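Local coordinates for hydrogenase-specific maturation endopeptidase (Thermococcus kodakarensis, PDB 5IJA), which probably acts as an endopeptidase in [NiFe] hydrogenase maturation, as its family does in trimming and so activating the hydrogenase large subunit, at residues D57-D62 / G116-E121; L4-G9 / T38-L43. One frame throughout, in Å; residues are numbered along the deposited sequence.

Interaction 1 of 2, residues D57-D62 / G116-E121; sequences DAILSD and GIVAKE
I59 lies obliquely across V118, its CD1 methyl 3.7 Å from V118 CG2. CG1 of I59 sits between its own backbone N and carbonyl carbon (chi1 68°), over the I117 carbonyl and beside the same V118 methyl. Its other branch, CG2, runs to G116 CA at 3.9 Å. G116 has no side chain, and I59 CD1 settles against its backbone, 4.1 Å from G116 C. D57 and I59 look to one face of the sheet with V118, whereas A58 and I117 turn to the other, where I117 packs on V132 and A139 of helix 130-146. On the D57 face, I59 also packs on F114 and I85, and D57 OD2 takes a weak hydrogen bond from F90 N. Three straight backbone bonds join the edges: I117 N to D57 O at 2.8 Å, I59 N to I117 O at 2.9 Å, and A119 N to I59 O at 2.9 Å. Each of these carbonyls also receives a CA-H contact, among them G116 CA to D57 O at 3.3 Å. Past the last paired residues A119 turns its CB toward the 57-62 segment, beside I59 O and 4.1 Å from L60 CD2. K120 and E121 then turn outward, their backbone N atoms both bonded to D15 OD2. Parallel neighbours 52-59 and 111-118, with a helix on the I117 face, fit the alpha/beta sandwich of hydrogenase maturation proteases, here at the C-terminal ends of two sheet strands.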
ATOM      1  N   ASP A  57       0.463  -2.471   0.328  1.00 29.62           N
ATOM      2  CA  ASP A  57      -0.104  -3.470  -0.538  1.00 30.89           C
ATOM      3  C   ASP A  57       0.422  -4.874  -0.302  1.00 36.87           C
ATOM      4  O   ASP A  57       1.529  -5.054   0.100  1.00 34.32           O
ATOM      5  CB  ASP A  57       0.173  -3.067  -1.974  1.00 34.80           C
ATOM      6  CG  ASP A  57      -0.687  -3.804  -2.976  1.00 43.04           C
ATOM      7  OD1 ASP A  57      -1.606  -4.505  -2.588  1.00 42.77           O
ATOM      8  OD2 ASP A  57      -0.419  -3.673  -4.159  1.00 50.88           O
ATOM      9  N   ALA A  58      -0.411  -5.858  -0.604  1.00 38.57           N
ATOM     10  CA  ALA A  58       0.018  -7.251  -0.715  1.00 42.42           C
ATOM     11  C   ALA A  58       0.742  -7.458  -2.037  1.00 42.94           C
ATOM     12  O   ALA A  58       0.306  -6.944  -3.064  1.00 46.26           O
ATOM     13  CB  ALA A  58      -1.169  -8.182  -0.611  1.00 39.20           C
ATOM     14  N   ILE A  59       1.852  -8.195  -2.021  1.00 37.73           N
ATOM     15  CA  ILE A  59       2.626  -8.421  -3.237  1.00 40.03           C
ATOM     16  C   ILE A  59       3.047  -9.881  -3.389  1.00 47.61           C
ATOM     17  O   ILE A  59       3.025 -10.639  -2.428  1.00 45.11           O
ATOM     18  CB  ILE A  59       3.900  -7.561  -3.287  1.00 44.25           C
ATOM     19  CG1 ILE A  59       4.893  -8.008  -2.208  1.00 41.01           C
ATOM     20  CG2 ILE A  59       3.551  -6.072  -3.200  1.00 42.13           C
ATOM     21  CD1 ILE A  59       6.271  -7.415  -2.341  1.00 43.02           C
ATOM     22  N   LEU A  60       3.416 -10.260  -4.609  1.00 51.93           N
ATOM     23  CA  LEU A  60       4.008 -11.567  -4.865  1.00 48.80           C
ATOM     24  C   LEU A  60       5.455 -11.387  -5.267  1.00 56.42           C
ATOM     25  O   LEU A  60       5.781 -10.572  -6.128  1.00 56.12           O
ATOM     26  CB  LEU A  60       3.249 -12.334  -5.958  1.00 51.51           C
ATOM     27  CG  LEU A  60       1.796 -12.729  -5.668  1.00 54.96           C
ATOM     28  CD1 LEU A  60       1.209 -13.576  -6.792  1.00 56.03           C
ATOM     29  CD2 LEU A  60       1.683 -13.455  -4.336  1.00 53.96           C
ATOM     30  N   SER A  61       6.325 -12.154  -4.626  1.00 57.81           N
ATOM     31  CA  SER A  61       7.731 -12.155  -4.968  1.00 57.98           C
ATOM     32  C   SER A  61       8.274 -13.570  -4.844  1.00 63.03           C
ATOM     33  O   SER A  61       7.680 -14.423  -4.173  1.00 59.47           O
ATOM     34  CB  SER A  61       8.504 -11.199  -4.070  1.00 60.05           C
ATOM     35  OG  SER A  61       9.890 -11.248  -4.344  1.00 60.68           O
ATOM     36  N   ASP A  62       9.394 -13.823  -5.506  1.00 65.07           N
ATOM     37  CA  ASP A  62      10.021 -15.132  -5.423  1.00 68.78           C
ATOM     38  C   ASP A  62      11.465 -15.017  -4.956  1.00 68.10           C
ATOM     39  O   ASP A  62      12.080 -16.008  -4.568  1.00 73.31           O
ATOM     40  CB  ASP A  62       9.926 -15.844  -6.766  1.00 71.94           C
ATOM     41  CG  ASP A  62       8.493 -16.021  -7.215  1.00 76.05           C
ATOM     42  OD1 ASP A  62       7.612 -16.163  -6.338  1.00 74.87           O
ATOM     43  OD2 ASP A  62       8.239 -16.014  -8.441  1.00 82.52           O
ATOM     44  N   GLY A 116       5.346  -3.120   0.580  1.00 31.75           N
ATOM     45  CA  GLY A 116       4.786  -4.353   0.060  1.00 32.53           C
ATOM     46  C   GLY A 116       4.932  -5.505   1.040  1.00 35.09           C
ATOM     47  O   GLY A 116       6.006  -5.716   1.607  1.00 37.60           O
ATOM     48  N   ILE A 117       3.845  -6.235   1.246  1.00 31.53           N
ATOM     49  CA  ILE A 117       3.836  -7.367   2.167  1.00 38.07           C
ATOM     50  C   ILE A 117       3.721  -8.648   1.362  1.00 42.65           C
ATOM     51  O   ILE A 117       2.709  -8.873   0.687  1.00 39.44           O
ATOM     52  CB  ILE A 117       2.679  -7.271   3.174  1.00 33.89           C
ATOM     53  CG1 ILE A 117       2.760  -5.956   3.955  1.00 36.07           C
ATOM     54  CG2 ILE A 117       2.689  -8.469   4.133  1.00 39.50           C
ATOM     55  CD1 ILE A 117       1.445  -5.579   4.637  1.00 38.65           C
ATOM     56  N   VAL A 118       4.759  -9.478   1.418  1.00 40.99           N
ATOM     57  CA  VAL A 118       4.823 -10.649   0.548  1.00 45.86           C
ATOM     58  C   VAL A 118       3.833 -11.712   1.012  1.00 44.11           C
ATOM     59  O   VAL A 118       3.932 -12.254   2.111  1.00 44.40           O
ATOM     60  CB  VAL A 118       6.250 -11.241   0.476  1.00 41.55           C
ATOM     61  CG1 VAL A 118       6.253 -12.520  -0.349  1.00 45.35           C
ATOM     62  CG2 VAL A 118       7.218 -10.237  -0.114  1.00 46.18           C
ATOM     63  N   ALA A 119       2.862 -11.987   0.149  1.00 42.58           N
ATOM     64  CA  ALA A 119       1.788 -12.905   0.452  1.00 43.42           C
ATOM     65  C   ALA A 119       2.245 -14.365   0.372  1.00 48.24           C
ATOM     66  O   ALA A 119       3.277 -14.678  -0.225  1.00 48.14           O
ATOM     67  CB  ALA A 119       0.630 -12.672  -0.500  1.00 47.83           C
ATOM     68  N   LYS A 120       1.458 -15.241   0.974  1.00 46.68           N
ATOM     69  CA  LYS A 120       1.705 -16.678   0.904  1.00 52.41           C
ATOM     70  C   LYS A 120       0.519 -17.387   0.248  1.00 53.63           C
ATOM     71  O   LYS A 120       0.672 -18.086  -0.753  1.00 58.52           O
ATOM     72  CB  LYS A 120       1.949 -17.249   2.299  1.00 55.42           C
ATOM     73  CG  LYS A 120       2.092 -18.758   2.330  1.00 59.31           C
ATOM     74  CD  LYS A 120       1.948 -19.288   3.744  1.00 61.01           C
ATOM     75  CE  LYS A 120       2.431 -20.725   3.839  1.00 67.44           C
ATOM     76  NZ  LYS A 120       1.950 -21.357   5.093  1.00 67.30           N
ATOM     77  N   GLU A 121      -0.663 -17.200   0.828  1.00 55.93           N
ATOM     78  CA  GLU A 121      -1.894 -17.760   0.283  1.00 56.55           C
ATOM     79  C   GLU A 121      -2.822 -16.654  -0.219  1.00 55.33           C
ATOM     80  O   GLU A 121      -3.430 -15.939   0.579  1.00 55.87           O
ATOM     81  CB  GLU A 121      -2.610 -18.607   1.337  1.00 57.84           C
TER

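Interaction 2 of 2, residues L4-G9 / T38-L43; sequences LILALG and TDIFRL
No hydrogen bond joins L4-G9 to T38-L43; L43 of the loop instead sets one methyl against two leucines of a strand. In this alpha/beta fold, strand 3-8 lies inside a mixed sheet, and the loop after its neighbour 33-37 bends back over one of its faces. L43 CG is anti to the backbone N (chi1 -180°), and its CD1 meets L4 CD2 at 3.6 Å and L6 CD2 at 4.1 Å. The L43 side chain crosses L4 obliquely but L6 at about a right angle. L6 divides its two methyls between partners, with CD1 reaching I40 CD1 at 4.3 Å. Helix 88-103 adds A93 against I40 and L97 against L43, so the loop residues pack between strand and helix. The turn is shaped from within: D39 OD1 accepts from F41 N at 3.3 Å in an Asx turn, the donor lying above the carboxylate plane, and L43 N bonds to I40 O. R42 NH1 ties the turn to E35 O on strand 33-37. Just beyond the strand, G9 presents its carbonyl O to T38 CG2 at 4.0 Å.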
ATOM      1  N   LEU A   4      -0.606  10.863   4.065  1.00 30.06           N
ATOM      2  CA  LEU A   4      -1.806  10.076   3.775  1.00 30.00           C
ATOM      3  C   LEU A   4      -1.417   8.632   3.492  1.00 32.21           C
ATOM      4  O   LEU A   4      -0.489   8.381   2.729  1.00 30.47           O
ATOM      5  CB  LEU A   4      -2.566  10.657   2.582  1.00 29.52           C
ATOM      6  CG  LEU A   4      -3.732   9.860   1.984  1.00 28.07           C
ATOM      7  CD1 LEU A   4      -4.853   9.590   2.993  1.00 31.63           C
ATOM      8  CD2 LEU A   4      -4.283  10.583   0.783  1.00 28.97           C
ATOM      9  N   ILE A   5      -2.107   7.688   4.118  1.00 31.33           N
ATOM     10  CA  ILE A   5      -1.827   6.270   3.893  1.00 28.40           C
ATOM     11  C   ILE A   5      -2.897   5.684   2.983  1.00 30.39           C
ATOM     12  O   ILE A   5      -4.079   5.874   3.226  1.00 32.09           O
ATOM     13  CB  ILE A   5      -1.761   5.514   5.226  1.00 32.04           C
ATOM     14  CG1 ILE A   5      -0.556   6.020   6.040  1.00 33.86           C
ATOM     15  CG2 ILE A   5      -1.698   4.018   5.001  1.00 28.94           C
ATOM     16  CD1 ILE A   5      -0.588   5.622   7.488  1.00 41.88           C
ATOM     17  N   LEU A   6      -2.475   5.024   1.905  1.00 25.31           N
ATOM     18  CA  LEU A   6      -3.388   4.364   0.982  1.00 30.49           C
ATOM     19  C   LEU A   6      -3.266   2.861   1.149  1.00 30.55           C
ATOM     20  O   LEU A   6      -2.223   2.300   0.858  1.00 31.15           O
ATOM     21  CB  LEU A   6      -3.081   4.736  -0.466  1.00 31.03           C
ATOM     22  CG  LEU A   6      -3.059   6.217  -0.826  1.00 33.95           C
ATOM     23  CD1 LEU A   6      -2.857   6.372  -2.330  1.00 28.78           C
ATOM     24  CD2 LEU A   6      -4.333   6.892  -0.353  1.00 26.87           C
ATOM     25  N   ALA A   7      -4.326   2.214   1.622  1.00 29.92           N
ATOM     26  CA  ALA A   7      -4.298   0.769   1.785  1.00 32.85           C
ATOM     27  C   ALA A   7      -4.960   0.112   0.593  1.00 31.67           C
ATOM     28  O   ALA A   7      -6.112   0.419   0.287  1.00 33.67           O
ATOM     29  CB  ALA A   7      -4.996   0.363   3.074  1.00 34.87           C
ATOM     30  N   LEU A   8      -4.239  -0.805  -0.048  1.00 30.93           N
ATOM     31  CA  LEU A   8      -4.698  -1.484  -1.255  1.00 34.01           C
ATOM     32  C   LEU A   8      -4.877  -2.949  -0.950  1.00 36.06           C
ATOM     33  O   LEU A   8      -4.283  -3.459  -0.004  1.00 35.98           O
ATOM     34  CB  LEU A   8      -3.701  -1.349  -2.420  1.00 36.15           C
ATOM     35  CG  LEU A   8      -3.004  -0.030  -2.769  1.00 39.48           C
ATOM     36  CD1 LEU A   8      -2.415  -0.066  -4.170  1.00 38.70           C
ATOM     37  CD2 LEU A   8      -3.922   1.147  -2.608  1.00 41.52           C
ATOM     38  N   GLY A   9      -5.669  -3.630  -1.774  1.00 39.18           N
ATOM     39  CA  GLY A   9      -5.824  -5.068  -1.656  1.00 41.72           C
ATOM     40  C   GLY A   9      -7.271  -5.525  -1.708  1.00 40.66           C
ATOM     41  O   GLY A   9      -8.194  -4.726  -1.859  1.00 38.53           O
ATOM     42  N   THR A  38      -9.268  -1.651  -4.459  1.00 40.93           N
ATOM     43  CA  THR A  38      -8.893  -1.839  -5.857  1.00 43.22           C
ATOM     44  C   THR A  38      -9.366  -0.682  -6.735  1.00 44.80           C
ATOM     45  O   THR A  38      -9.394  -0.806  -7.954  1.00 48.33           O
ATOM     46  CB  THR A  38      -9.470  -3.159  -6.438  1.00 46.28           C
ATOM     47  OG1 THR A  38     -10.892  -3.172  -6.269  1.00 51.95           O
ATOM     48  CG2 THR A  38      -8.865  -4.379  -5.741  1.00 44.87           C
ATOM     49  N   ASP A  39      -9.713   0.445  -6.119  1.00 43.19           N
ATOM     50  CA  ASP A  39     -10.262   1.581  -6.856  1.00 41.94           C
ATOM     51  C   ASP A  39      -9.590   2.906  -6.488  1.00 33.77           C
ATOM     52  O   ASP A  39     -10.023   3.585  -5.569  1.00 35.07           O
ATOM     53  CB  ASP A  39     -11.767   1.689  -6.606  1.00 37.94           C
ATOM     54  CG  ASP A  39     -12.412   2.834  -7.385  1.00 43.16           C
ATOM     55  OD1 ASP A  39     -11.787   3.353  -8.336  1.00 41.55           O
ATOM     56  OD2 ASP A  39     -13.561   3.193  -7.058  1.00 46.01           O
ATOM     57  N   ILE A  40      -8.571   3.278  -7.247  1.00 38.95           N
ATOM     58  CA  ILE A  40      -7.770   4.449  -6.905  1.00 35.32           C
ATOM     59  C   ILE A  40      -8.590   5.755  -6.967  1.00 34.22           C
ATOM     60  O   ILE A  40      -8.243   6.738  -6.325  1.00 31.32           O
ATOM     61  CB  ILE A  40      -6.527   4.534  -7.824  1.00 35.44           C
ATOM     62  CG1 ILE A  40      -5.537   5.562  -7.288  1.00 33.75           C
ATOM     63  CG2 ILE A  40      -6.927   4.830  -9.250  1.00 35.34           C
ATOM     64  CD1 ILE A  40      -5.103   5.266  -5.871  1.00 33.61           C
ATOM     65  N   PHE A  41      -9.700   5.763  -7.697  1.00 34.06           N
ATOM     66  CA  PHE A  41     -10.462   7.005  -7.847  1.00 37.49           C
ATOM     67  C   PHE A  41     -11.195   7.417  -6.563  1.00 35.07           C
ATOM     68  O   PHE A  41     -11.732   8.529  -6.467  1.00 35.28           O
ATOM     69  CB  PHE A  41     -11.432   6.882  -9.027  1.00 34.64           C
ATOM     70  CG  PHE A  41     -10.741   6.921 -10.365  1.00 36.40           C
ATOM     71  CD1 PHE A  41      -9.863   7.950 -10.664  1.00 37.56           C
ATOM     72  CD2 PHE A  41     -10.923   5.912 -11.291  1.00 41.25           C
ATOM     73  CE1 PHE A  41      -9.208   7.993 -11.881  1.00 36.21           C
ATOM     74  CE2 PHE A  41     -10.268   5.941 -12.507  1.00 41.24           C
ATOM     75  CZ  PHE A  41      -9.410   6.979 -12.808  1.00 34.24           C
ATOM     76  N   ARG A  42     -11.197   6.532  -5.565  1.00 33.88           N
ATOM     77  CA  ARG A  42     -11.630   6.907  -4.220  1.00 30.32           C
ATOM     78  C   ARG A  42     -10.808   8.062  -3.663  1.00 35.81           C
ATOM     79  O   ARG A  42     -11.246   8.807  -2.795  1.00 33.41           O
ATOM     80  CB  ARG A  42     -11.535   5.719  -3.261  1.00 34.26           C
ATOM     81  CG  ARG A  42     -12.467   4.558  -3.605  1.00 37.36           C
ATOM     82  CD  ARG A  42     -12.553   3.573  -2.448  1.00 41.26           C
ATOM     83  NE  ARG A  42     -13.587   2.561  -2.670  1.00 51.66           N
ATOM     84  CZ  ARG A  42     -13.780   1.501  -1.887  1.00 54.35           C
ATOM     85  NH1 ARG A  42     -13.002   1.308  -0.825  1.00 51.90           N
ATOM     86  NH2 ARG A  42     -14.746   0.632  -2.165  1.00 51.08           N
ATOM     87  N   LEU A  43      -9.591   8.197  -4.166  1.00 28.59           N
ATOM     88  CA  LEU A  43      -8.711   9.234  -3.699  1.00 32.24           C
ATOM     89  C   LEU A  43      -9.190  10.632  -4.105  1.00 30.06           C
ATOM     90  O   LEU A  43      -8.862  11.619  -3.448  1.00 31.45           O
ATOM     91  CB  LEU A  43      -7.305   8.971  -4.240  1.00 30.02           C
ATOM     92  CG  LEU A  43      -6.186   9.944  -3.869  1.00 27.11           C
ATOM     93  CD1 LEU A  43      -5.952  10.048  -2.375  1.00 29.26           C
ATOM     94  CD2 LEU A  43      -4.945   9.464  -4.570  1.00 26.73           C
TER

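Both contacts are largely buried and reach one sheet, through the adjacent strands 52-59 and 3-8, yet their centres are about 17 Å apart on opposite sides of the chain's centre. Interaction 1 pairs two strands edge to edge, with backbone bonds carrying it and side chains added above and below; interaction 2 lays a loop on a strand's face and relies on branched apolar side chains. Surface residues appear in each, L60 in the first and T38 in the second. The two contacts meet near the C-terminal ends of strands 52-59 and 3-8, where D57 OD1 packs 3.8 Å from L8 CB. F90 of helix 88-103 is shared as well, since L8 touches it too.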